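Local coordinates for enterochelin esterase (Salmonella enterica subsp. enterica serovar Typhimurium, PDB 3MGA), which probably hydrolyses the ester bonds of ferric enterobactin, the iron-loaded siderophore, so that the captured iron can be released inside the bacterium, at residues Ala205-Gln211 with Val236-Ala242; Cys339-Leu343 with Ser370-Ile374. All coordinates share one frame; numbering follows the deposited sequence.

Contact 1. Residues Ala205-Gln211 with Val236-Ala242; sequences AILLDGQ and VYLLIDA
Gln211 meets Ala242 through a folded side chain: CG sits between the backbone N and the carbonyl carbon (chi1 67°) and the chain bends again at chi2 (-63°), bringing the amide back to the backbone at Ala242. There Gln211 OE1 accepts Ala242 N at 3.0 Å, the donor standing above the carbonyl plane. Gln211 NE2 donates to Asp209 OD1 at 3.3 Å, with that oxygen almost in the plane of the Gln211 amide, so both ends of the amide have a partner, which should limit its rotation. Asp209 OD1 also pairs with Arg248, while Asp241, whose side chain crosses that of Gln211 at about a right angle, turns its carboxylate to Ile243 N and Arg188.

Upstream, the strands run parallel. Four backbone bonds, from Ala205 N to Val236 O through Ile240 N to Leu207 O, fix the pairing of Ala205 with Tyr237, Ile206 with Leu238 and Leu207 with Leu239. On one face Ile206 CG2 lies 3.8 Å from Ile240 CD1; on the other Ala205 CB sits 3.9 Å from Tyr237 CD1.

Where strand 204-207 has ended, Ile240 O receives Gly210 N at 2.7 Å and a water that also binds Asp209 N. Gly210 CA packs 3.6 Å from Leu239 CB, a closeness its lack of a side chain permits. With helices 210-216 and 220-228 connecting them, the strands form a beta-alpha-beta unit; 236-240 lies between 185-193 and 204-207, the strand order of the alpha/beta-hydrolase fold.

Contact 2. Residues Cys339-Leu343 with Ser370-Ile374; sequences CARGL and SQQSI
Three hydrogen bonds join Ala340, Gly342 and Leu343 to Gln372, Gln371 and Ser373, and two of them are purely backbone. Gly342 N donates a hydrogen bond to Gln371 O at 3.1 Å with an N-H...O angle of 165°, and Ser373 N donates to Leu343 O at 3.2 Å. The donor thus changes sides from one bond to the next, each segment both giving and receiving. Gly342 has a positive phi (89°), which turns the chain between these two attachments.

The third bond comes from a side chain. Gln372 CG lies between its backbone N and carbonyl carbon (chi1 73°), and the bend that follows swings the amide back toward Ala340 O. Gln372 NE2 reaches Ala340 O at 3.1 Å, meeting the carbonyl nearly head-on, although the bond is bent at the nitrogen and the oxygen is tilted from the amide plane. The same NE2 also bonds Thr369 OG1, so two acceptors steady this nitrogen.

Nonpolar and weaker contacts complete the join. Ala340 CB meets the aliphatic part of the glutamine, 4.0 Å from Gln372 CG, and Arg341 CA makes a CA-H...O contact of 3.6 Å with Gln371 O.

The 339-343 loop follows helix 328-335 and leads into strand 344-350, whose Ile345 touches Ala340 and Ile374. Ser373 begins strand 373-379, one of the sheet's two edge strands within this chain, bonding Ile345 through the backbone, while Ile374 packs on Tyr364 and Leu367 of helix 354-367.

How the contacts relate
Contacts 1 and 2 belong to the same eight-stranded mixed sheet but lie in different parts of it: their centres are 24 Å apart and their nearest atoms about 13 Å, with no touch. Contact 1 joins strands 204-207 and 236-240; strands 284-288 and 308-312 then intervene before 344-350 and 373-379, and contact 2 joins the loops leading into these last two, where Ser373 already begins strand 373-379. Contact 1 is buried, its centre 14 Å from the chain centre, whereas contact 2 is partly buried and 25 Å out. At contact 1 the side chain of Leu208 touches what is probably the nucleophile elbow, with Gly287, Ser289 and Gly291.

Contact 1. Residues Ala205-Gln211 with Val236-Ala242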
loop_
_atom_site.group_PDB
_atom_site.type_symbol
_atom_site.label_atom_id
_atom_site.label_comp_id
_atom_site.label_asym_id
_atom_site.label_seq_id
_atom_site.Cartn_x
_atom_site.Cartn_y
_atom_site.Cartn_z
ATOM N N ALA A 205 16.016 -9.165 2.489
ATOM C CA ALA A 205 14.762 -8.487 2.743
ATOM C C ALA A 205 13.689 -9.162 1.910
ATOM O O ALA A 205 13.801 -9.232 0.683
ATOM C CB ALA A 205 14.873 -6.996 2.378
ATOM N N ILE A 206 12.658 -9.680 2.571
ATOM C CA ILE A 206 11.572 -10.331 1.863
ATOM C C ILE A 206 10.366 -9.412 1.732
ATOM O O ILE A 206 9.850 -8.891 2.724
ATOM C CB ILE A 206 11.134 -11.615 2.560
ATOM C CG1 ILE A 206 12.286 -12.622 2.579
ATOM C CG2 ILE A 206 9.934 -12.220 1.845
ATOM C CD1 ILE A 206 11.923 -13.935 3.258
ATOM N N LEU A 207 9.924 -9.212 0.496
ATOM C CA LEU A 207 8.765 -8.382 0.228
ATOM C C LEU A 207 7.603 -9.209 -0.290
ATOM O O LEU A 207 7.687 -9.835 -1.352
ATOM C CB LEU A 207 9.092 -7.247 -0.740
ATOM C CG LEU A 207 9.847 -6.029 -0.191
ATOM C CD1 LEU A 207 11.202 -6.382 0.385
ATOM C CD2 LEU A 207 10.006 -5.006 -1.294
ATOM N N LEU A 208 6.513 -9.201 0.469
ATOM C CA LEU A 208 5.316 -9.928 0.092
ATOM C C LEU A 208 4.604 -9.108 -0.987
ATOM O O LEU A 208 4.975 -7.958 -1.228
ATOM C CB LEU A 208 4.447 -10.180 1.318
ATOM C CG LEU A 208 5.145 -11.028 2.386
ATOM C CD1 LEU A 208 4.325 -11.063 3.678
ATOM C CD2 LEU A 208 5.448 -12.461 1.867
ATOM N N ASP A 209 3.596 -9.689 -1.636
ATOM C CA ASP A 209 2.920 -9.023 -2.749
ATOM C C ASP A 209 3.977 -8.572 -3.762
ATOM O O ASP A 209 3.934 -7.464 -4.300
ATOM C CB ASP A 209 2.035 -7.878 -2.260
ATOM C CG ASP A 209 0.766 -8.377 -1.572
ATOM O OD1 ASP A 209 0.108 -9.284 -2.123
ATOM O OD2 ASP A 209 0.404 -7.854 -0.501
ATOM N N GLY A 210 4.929 -9.464 -4.014
ATOM C CA GLY A 210 6.028 -9.204 -4.938
ATOM C C GLY A 210 5.607 -8.837 -6.347
ATOM O O GLY A 210 6.280 -8.052 -7.018
ATOM N N GLN A 211 4.497 -9.414 -6.803
ATOM C CA GLN A 211 3.987 -9.141 -8.137
ATOM C C GLN A 211 3.740 -7.633 -8.330
ATOM O O GLN A 211 4.071 -7.071 -9.376
ATOM C CB GLN A 211 2.724 -9.972 -8.435
ATOM C CG GLN A 211 1.453 -9.640 -7.623
ATOM C CD GLN A 211 1.567 -9.860 -6.109
ATOM O OE1 GLN A 211 2.439 -10.578 -5.632
ATOM N NE2 GLN A 211 0.657 -9.237 -5.352
ATOM N N VAL A 236 20.074 -8.064 -0.664
ATOM C CA VAL A 236 19.469 -9.066 -1.522
ATOM C C VAL A 236 17.977 -8.957 -1.292
ATOM O O VAL A 236 17.507 -9.224 -0.192
ATOM C CB VAL A 236 19.931 -10.500 -1.139
ATOM C CG1 VAL A 236 19.116 -11.569 -1.908
ATOM C CG2 VAL A 236 21.425 -10.661 -1.378
ATOM N N TYR A 237 17.236 -8.560 -2.323
ATOM C CA TYR A 237 15.782 -8.398 -2.227
ATOM C C TYR A 237 15.008 -9.548 -2.876
ATOM O O TYR A 237 15.237 -9.872 -4.029
ATOM C CB TYR A 237 15.367 -7.078 -2.871
ATOM C CG TYR A 237 15.950 -5.865 -2.190
ATOM C CD1 TYR A 237 15.291 -5.253 -1.129
ATOM C CD2 TYR A 237 17.157 -5.332 -2.601
ATOM C CE1 TYR A 237 15.822 -4.142 -0.500
ATOM C CE2 TYR A 237 17.692 -4.218 -1.981
ATOM C CZ TYR A 237 17.023 -3.632 -0.929
ATOM O OH TYR A 237 17.562 -2.531 -0.311
ATOM N N LEU A 238 14.083 -10.145 -2.120
ATOM C CA LEU A 238 13.267 -11.249 -2.595
ATOM C C LEU A 238 11.777 -10.883 -2.646
ATOM O O LEU A 238 11.131 -10.728 -1.614
ATOM C CB LEU A 238 13.466 -12.437 -1.676
ATOM C CG LEU A 238 12.747 -13.727 -2.027
ATOM C CD1 LEU A 238 13.157 -14.197 -3.420
ATOM C CD2 LEU A 238 13.060 -14.777 -0.982
ATOM N N LEU A 239 11.230 -10.735 -3.848
ATOM C CA LEU A 239 9.812 -10.412 -3.987
ATOM C C LEU A 239 9.048 -11.681 -4.267
ATOM O O LEU A 239 9.352 -12.380 -5.235
ATOM C CB LEU A 239 9.575 -9.385 -5.087
ATOM C CG LEU A 239 9.919 -7.928 -4.766
ATOM C CD1 LEU A 239 11.336 -7.752 -4.265
ATOM C CD2 LEU A 239 9.681 -7.095 -6.023
ATOM N N ILE A 240 8.060 -11.984 -3.423
ATOM C CA ILE A 240 7.283 -13.208 -3.593
ATOM C C ILE A 240 5.883 -12.933 -4.135
ATOM O O ILE A 240 5.151 -12.106 -3.607
ATOM C CB ILE A 240 7.167 -13.999 -2.283
ATOM C CG1 ILE A 240 8.544 -14.194 -1.638
ATOM C CG2 ILE A 240 6.509 -15.351 -2.547
ATOM C CD1 ILE A 240 8.481 -14.944 -0.325
ATOM N N ASP A 241 5.523 -13.649 -5.191
ATOM C CA ASP A 241 4.215 -13.514 -5.827
ATOM C C ASP A 241 3.176 -14.152 -4.925
ATOM O O ASP A 241 3.352 -15.299 -4.490
ATOM C CB ASP A 241 4.242 -14.242 -7.175
ATOM C CG ASP A 241 3.004 -14.013 -8.009
ATOM O OD1 ASP A 241 2.063 -13.338 -7.562
ATOM O OD2 ASP A 241 2.977 -14.520 -9.145
ATOM N N ALA A 242 2.114 -13.408 -4.625
ATOM C CA ALA A 242 1.014 -13.916 -3.803
ATOM C C ALA A 242 0.089 -14.801 -4.647
ATOM O O ALA A 242 -0.821 -15.442 -4.111
ATOM C CB ALA A 242 0.217 -12.759 -3.185
HETATM O O HOH W 1 3.513 -12.455 -1.375
#

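Contact 2. Residues Cys339-Leu343 with Ser370-Ile374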
loop_
_atom_site.group_PDB
_atom_site.type_symbol
_atom_site.label_atom_id
_atom_site.label_comp_id
_atom_site.label_asym_id
_atom_site.label_seq_id
_atom_site.Cartn_x
_atom_site.Cartn_y
_atom_site.Cartn_z
ATOM N N CYS A 339 5.821 -13.589 21.461
ATOM C CA CYS A 339 6.401 -12.386 22.058
ATOM C C CYS A 339 7.522 -11.825 21.188
ATOM O O CYS A 339 8.391 -12.567 20.729
ATOM C CB CYS A 339 6.942 -12.683 23.461
ATOM S SG CYS A 339 8.287 -13.891 23.508
ATOM N N ALA A 340 7.494 -10.515 20.960
ATOM C CA ALA A 340 8.514 -9.853 20.154
ATOM C C ALA A 340 9.743 -9.613 21.015
ATOM O O ALA A 340 9.824 -8.607 21.717
ATOM C CB ALA A 340 7.986 -8.542 19.608
ATOM N N ARG A 341 10.690 -10.548 20.970
ATOM C CA ARG A 341 11.918 -10.446 21.754
ATOM C C ARG A 341 13.131 -10.402 20.831
ATOM O O ARG A 341 13.464 -11.388 20.173
ATOM C CB ARG A 341 12.017 -11.618 22.731
ATOM C CG ARG A 341 13.220 -11.562 23.662
ATOM C CD ARG A 341 13.133 -12.642 24.730
ATOM N NE ARG A 341 11.964 -12.461 25.592
ATOM C CZ ARG A 341 11.612 -13.292 26.572
ATOM N NH1 ARG A 341 10.529 -13.035 27.298
ATOM N NH2 ARG A 341 12.335 -14.377 26.831
ATOM N N GLY A 342 13.784 -9.243 20.789
ATOM C CA GLY A 342 14.949 -9.039 19.939
ATOM C C GLY A 342 14.558 -8.546 18.556
ATOM O O GLY A 342 15.421 -8.264 17.726
ATOM N N LEU A 343 13.253 -8.434 18.312
ATOM C CA LEU A 343 12.744 -7.980 17.028
ATOM C C LEU A 343 12.760 -6.471 16.917
ATOM O O LEU A 343 12.593 -5.769 17.909
ATOM C CB LEU A 343 11.295 -8.436 16.811
ATOM C CG LEU A 343 10.951 -9.926 16.764
ATOM C CD1 LEU A 343 9.443 -10.091 16.537
ATOM C CD2 LEU A 343 11.737 -10.627 15.679
ATOM N N SER A 370 9.967 -3.407 26.834
ATOM C CA SER A 370 11.355 -2.992 26.711
ATOM C C SER A 370 12.207 -3.965 25.888
ATOM O O SER A 370 13.233 -3.580 25.330
ATOM C CB SER A 370 11.957 -2.865 28.111
ATOM O OG SER A 370 11.187 -1.992 28.922
ATOM N N GLN A 371 11.755 -5.212 25.787
ATOM C CA GLN A 371 12.514 -6.274 25.113
ATOM C C GLN A 371 12.527 -6.254 23.582
ATOM O O GLN A 371 12.908 -7.244 22.957
ATOM C CB GLN A 371 12.066 -7.653 25.638
ATOM C CG GLN A 371 12.471 -7.934 27.105
ATOM C CD GLN A 371 11.889 -6.936 28.109
ATOM O OE1 GLN A 371 10.854 -6.315 27.865
ATOM N NE2 GLN A 371 12.554 -6.792 29.250
ATOM N N GLN A 372 12.133 -5.135 22.979
ATOM C CA GLN A 372 12.144 -5.014 21.524
ATOM C C GLN A 372 12.093 -3.544 21.087
ATOM O O GLN A 372 11.628 -2.672 21.830
ATOM C CB GLN A 372 10.990 -5.802 20.885
ATOM C CG GLN A 372 9.601 -5.188 21.050
ATOM C CD GLN A 372 9.150 -5.052 22.488
ATOM O OE1 GLN A 372 8.488 -4.075 22.843
ATOM N NE2 GLN A 372 9.513 -6.017 23.330
ATOM N N SER A 373 12.574 -3.291 19.876
ATOM C CA SER A 373 12.602 -1.947 19.302
ATOM C C SER A 373 11.426 -1.796 18.335
ATOM O O SER A 373 11.390 -2.456 17.309
ATOM C CB SER A 373 13.924 -1.736 18.567
ATOM O OG SER A 373 15.019 -2.029 19.418
ATOM N N ILE A 374 10.469 -0.936 18.681
ATOM C CA ILE A 374 9.269 -0.710 17.867
ATOM C C ILE A 374 9.233 0.717 17.338
ATOM O O ILE A 374 9.415 1.660 18.096
ATOM C CB ILE A 374 7.978 -0.884 18.701
ATOM C CG1 ILE A 374 8.000 -2.173 19.521
ATOM C CG2 ILE A 374 6.748 -0.846 17.788
ATOM C CD1 ILE A 374 7.980 -3.432 18.689
#